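Local structure of exodeoxyribonuclease III (Archaeoglobus fulgidus, 2VOA) at residues 122-127 with 173-178. The protein probably cleaves DNA at abasic sites as a metal-dependent AP endonuclease of the exonuclease III family. The protein carries 1 engineered substitution. Numbering follows the deposited sequence.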
loop_
_atom_site.group_PDB
_atom_site.type_symbol
_atom_site.label_atom_id
_atom_site.label_comp_id
_atom_site.label_asym_id
_atom_site.label_seq_id
_atom_site.Cartn_x
_atom_site.Cartn_y
_atom_site.Cartn_z
ATOM N N GLN A 122 -21.145 24.190 16.619
ATOM C CA GLN A 122 -20.834 25.570 16.281
ATOM C C GLN A 122 -20.583 25.745 14.775
ATOM O O GLN A 122 -20.965 26.766 14.199
ATOM C CB GLN A 122 -19.646 26.042 17.128
ATOM C CG GLN A 122 -20.013 26.173 18.597
ATOM C CD GLN A 122 -18.801 26.211 19.521
ATOM O OE1 GLN A 122 -18.927 25.996 20.731
ATOM N NE2 GLN A 122 -17.631 26.476 18.962
ATOM N N TRP A 123 -19.941 24.752 14.139
ATOM C CA TRP A 123 -19.611 24.789 12.701
ATOM C C TRP A 123 -20.890 24.775 11.874
ATOM O O TRP A 123 -21.050 25.572 10.948
ATOM C CB TRP A 123 -18.767 23.577 12.315
ATOM C CG TRP A 123 -17.767 23.829 11.197
ATOM C CD1 TRP A 123 -16.495 24.310 11.346
ATOM C CD2 TRP A 123 -17.958 23.630 9.782
ATOM N NE1 TRP A 123 -15.873 24.407 10.121
ATOM C CE2 TRP A 123 -16.740 23.994 9.141
ATOM C CE3 TRP A 123 -19.030 23.167 8.994
ATOM C CZ2 TRP A 123 -16.563 23.914 7.737
ATOM C CZ3 TRP A 123 -18.852 23.076 7.602
ATOM C CH2 TRP A 123 -17.629 23.450 6.990
ATOM N N LEU A 124 -21.826 23.901 12.262
ATOM C CA LEU A 124 -23.133 23.845 11.590
ATOM C C LEU A 124 -23.931 25.146 11.771
ATOM O O LEU A 124 -24.607 25.588 10.837
ATOM C CB LEU A 124 -23.945 22.627 12.057
ATOM C CG LEU A 124 -23.420 21.273 11.535
ATOM C CD1 LEU A 124 -24.142 20.168 12.306
ATOM C CD2 LEU A 124 -23.589 21.126 9.989
ATOM N N GLU A 125 -23.806 25.798 12.924
ATOM C CA GLU A 125 -24.466 27.088 13.125
ATOM C C GLU A 125 -23.801 28.168 12.241
ATOM O O GLU A 125 -24.471 28.992 11.605
ATOM C CB GLU A 125 -24.417 27.496 14.603
ATOM C CG GLU A 125 -24.898 28.925 14.902
ATOM C CD GLU A 125 -26.409 29.119 14.764
ATOM O OE1 GLU A 125 -26.882 30.266 15.007
ATOM O OE2 GLU A 125 -27.137 28.138 14.451
ATOM N N ARG A 126 -22.476 28.167 12.211
ATOM C CA ARG A 126 -21.752 29.110 11.350
ATOM C C ARG A 126 -22.106 28.875 9.887
ATOM O O ARG A 126 -22.331 29.838 9.149
ATOM C CB ARG A 126 -20.245 29.007 11.585
ATOM C CG ARG A 126 -19.812 29.523 12.959
ATOM C CD ARG A 126 -18.333 29.864 12.938
ATOM N NE ARG A 126 -17.470 28.686 12.875
ATOM C CZ ARG A 126 -16.272 28.675 12.287
ATOM N NH1 ARG A 126 -15.816 29.767 11.692
ATOM N NH2 ARG A 126 -15.534 27.580 12.285
ATOM N N LEU A 127 -22.212 27.603 9.497
ATOM C CA LEU A 127 -22.517 27.251 8.105
ATOM C C LEU A 127 -23.910 27.748 7.745
ATOM O O LEU A 127 -24.137 28.241 6.632
ATOM C CB LEU A 127 -22.410 25.736 7.899
ATOM C CG LEU A 127 -22.646 25.281 6.461
ATOM C CD1 LEU A 127 -21.660 25.962 5.526
ATOM C CD2 LEU A 127 -22.480 23.771 6.371
ATOM N N ARG A 173 -28.292 16.584 14.293
ATOM C CA ARG A 173 -29.417 16.424 13.350
ATOM C C ARG A 173 -30.206 17.724 13.259
ATOM O O ARG A 173 -30.496 18.182 12.156
ATOM C CB ARG A 173 -30.338 15.270 13.764
ATOM C CG ARG A 173 -29.689 13.891 13.592
ATOM C CD ARG A 173 -30.632 12.786 14.164
ATOM N NE ARG A 173 -31.841 12.556 13.378
ATOM C CZ ARG A 173 -32.956 11.992 13.835
ATOM N NH1 ARG A 173 -33.063 11.619 15.110
ATOM N NH2 ARG A 173 -33.988 11.823 13.022
ATOM N N ARG A 174 -30.527 18.325 14.402
ATOM C CA ARG A 174 -31.316 19.563 14.421
ATOM C C ARG A 174 -30.553 20.715 13.723
ATOM O O ARG A 174 -31.140 21.493 12.960
ATOM C CB ARG A 174 -31.668 19.952 15.868
ATOM C CG ARG A 174 -32.377 21.305 15.965
ATOM C CD ARG A 174 -32.723 21.724 17.378
ATOM N NE ARG A 174 -33.578 22.913 17.319
ATOM C CZ ARG A 174 -34.904 22.921 17.482
ATOM N NH1 ARG A 174 -35.575 21.799 17.749
ATOM N NH2 ARG A 174 -35.568 24.072 17.389
ATOM N N ALA A 175 -29.251 20.828 13.992
ATOM C CA ALA A 175 -28.438 21.904 13.423
ATOM C C ALA A 175 -28.319 21.770 11.910
ATOM O O ALA A 175 -28.359 22.749 11.176
ATOM C CB ALA A 175 -27.060 21.959 14.078
ATOM N N TYR A 176 -28.225 20.531 11.441
ATOM C CA TYR A 176 -28.099 20.267 10.015
ATOM C C TYR A 176 -29.442 20.574 9.343
ATOM O O TYR A 176 -29.503 21.296 8.335
ATOM C CB TYR A 176 -27.694 18.809 9.830
ATOM C CG TYR A 176 -27.600 18.347 8.408
ATOM C CD1 TYR A 176 -26.589 18.808 7.573
ATOM C CD2 TYR A 176 -28.533 17.446 7.889
ATOM C CE1 TYR A 176 -26.478 18.377 6.266
ATOM C CE2 TYR A 176 -28.427 16.983 6.555
ATOM C CZ TYR A 176 -27.409 17.454 5.759
ATOM O OH TYR A 176 -27.287 17.029 4.463
ATOM N N LYS A 177 -30.519 20.074 9.930
ATOM C CA LYS A 177 -31.860 20.314 9.364
ATOM C C LYS A 177 -32.224 21.797 9.333
ATOM O O LYS A 177 -32.930 22.234 8.428
ATOM C CB LYS A 177 -32.912 19.487 10.077
ATOM C CG LYS A 177 -32.711 17.979 9.868
ATOM C CD LYS A 177 -33.589 17.233 10.868
ATOM C CE LYS A 177 -34.059 15.938 10.304
ATOM N NZ LYS A 177 -35.499 15.681 10.698
ATOM N N LYS A 178 -31.710 22.579 10.287
ATOM C CA LYS A 178 -31.908 24.025 10.274
ATOM C C LYS A 178 -31.390 24.652 8.973
ATOM O O LYS A 178 -32.015 25.567 8.413
ATOM C CB LYS A 178 -31.206 24.638 11.494
ATOM C CG LYS A 178 -31.329 26.145 11.614
ATOM C CD LYS A 178 -30.505 26.662 12.791
ATOM C CE LYS A 178 -30.424 28.177 12.780
ATOM N NZ LYS A 178 -29.988 28.761 14.070
HETATM O O HOH W 1 -27.222 25.153 11.934
#
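L124 meets A175 where the two helix backbones come nearest: their CB atoms lie 3.8 Å apart, and CD1 of L124 rests on the same A175 CB at 3.9 Å. With CG of L124 anti to its carbonyl carbon (chi1 -72°), the branch lies beside A175, and CD2 approaches the edge of the Y176 ring, 4.5 Å from CD1 of Y176. On the more open side, K178 NZ donates to E125 OE2 at 2.9 Å, and OE2 receives it through its syn lone pair in a salt bridge. The K178 chain is extended, whereas that of E125 bends at chi2 (72°), bringing its carboxylate across to the lysine ammonium group. Replacing E125 by an alanine would probably leave K178 without this carboxylate mate and H129, which bonds OE1, without its acceptor. Between the backbones, one water donates to A175 O at 2.8 Å and, weakly, to L124 O. Farther out, I179 packs on L124, Y128 makes a cation-pi contact with K178, and Y176 packs against A219 and L221 of strand 218-222. The axes of segments 122-127 and 173-178 approach to 9.0 Å at 11°, so here helices 115-134 and 170-180 pack side by side, nearly parallel, beside one sheet of the DNase I-like fold.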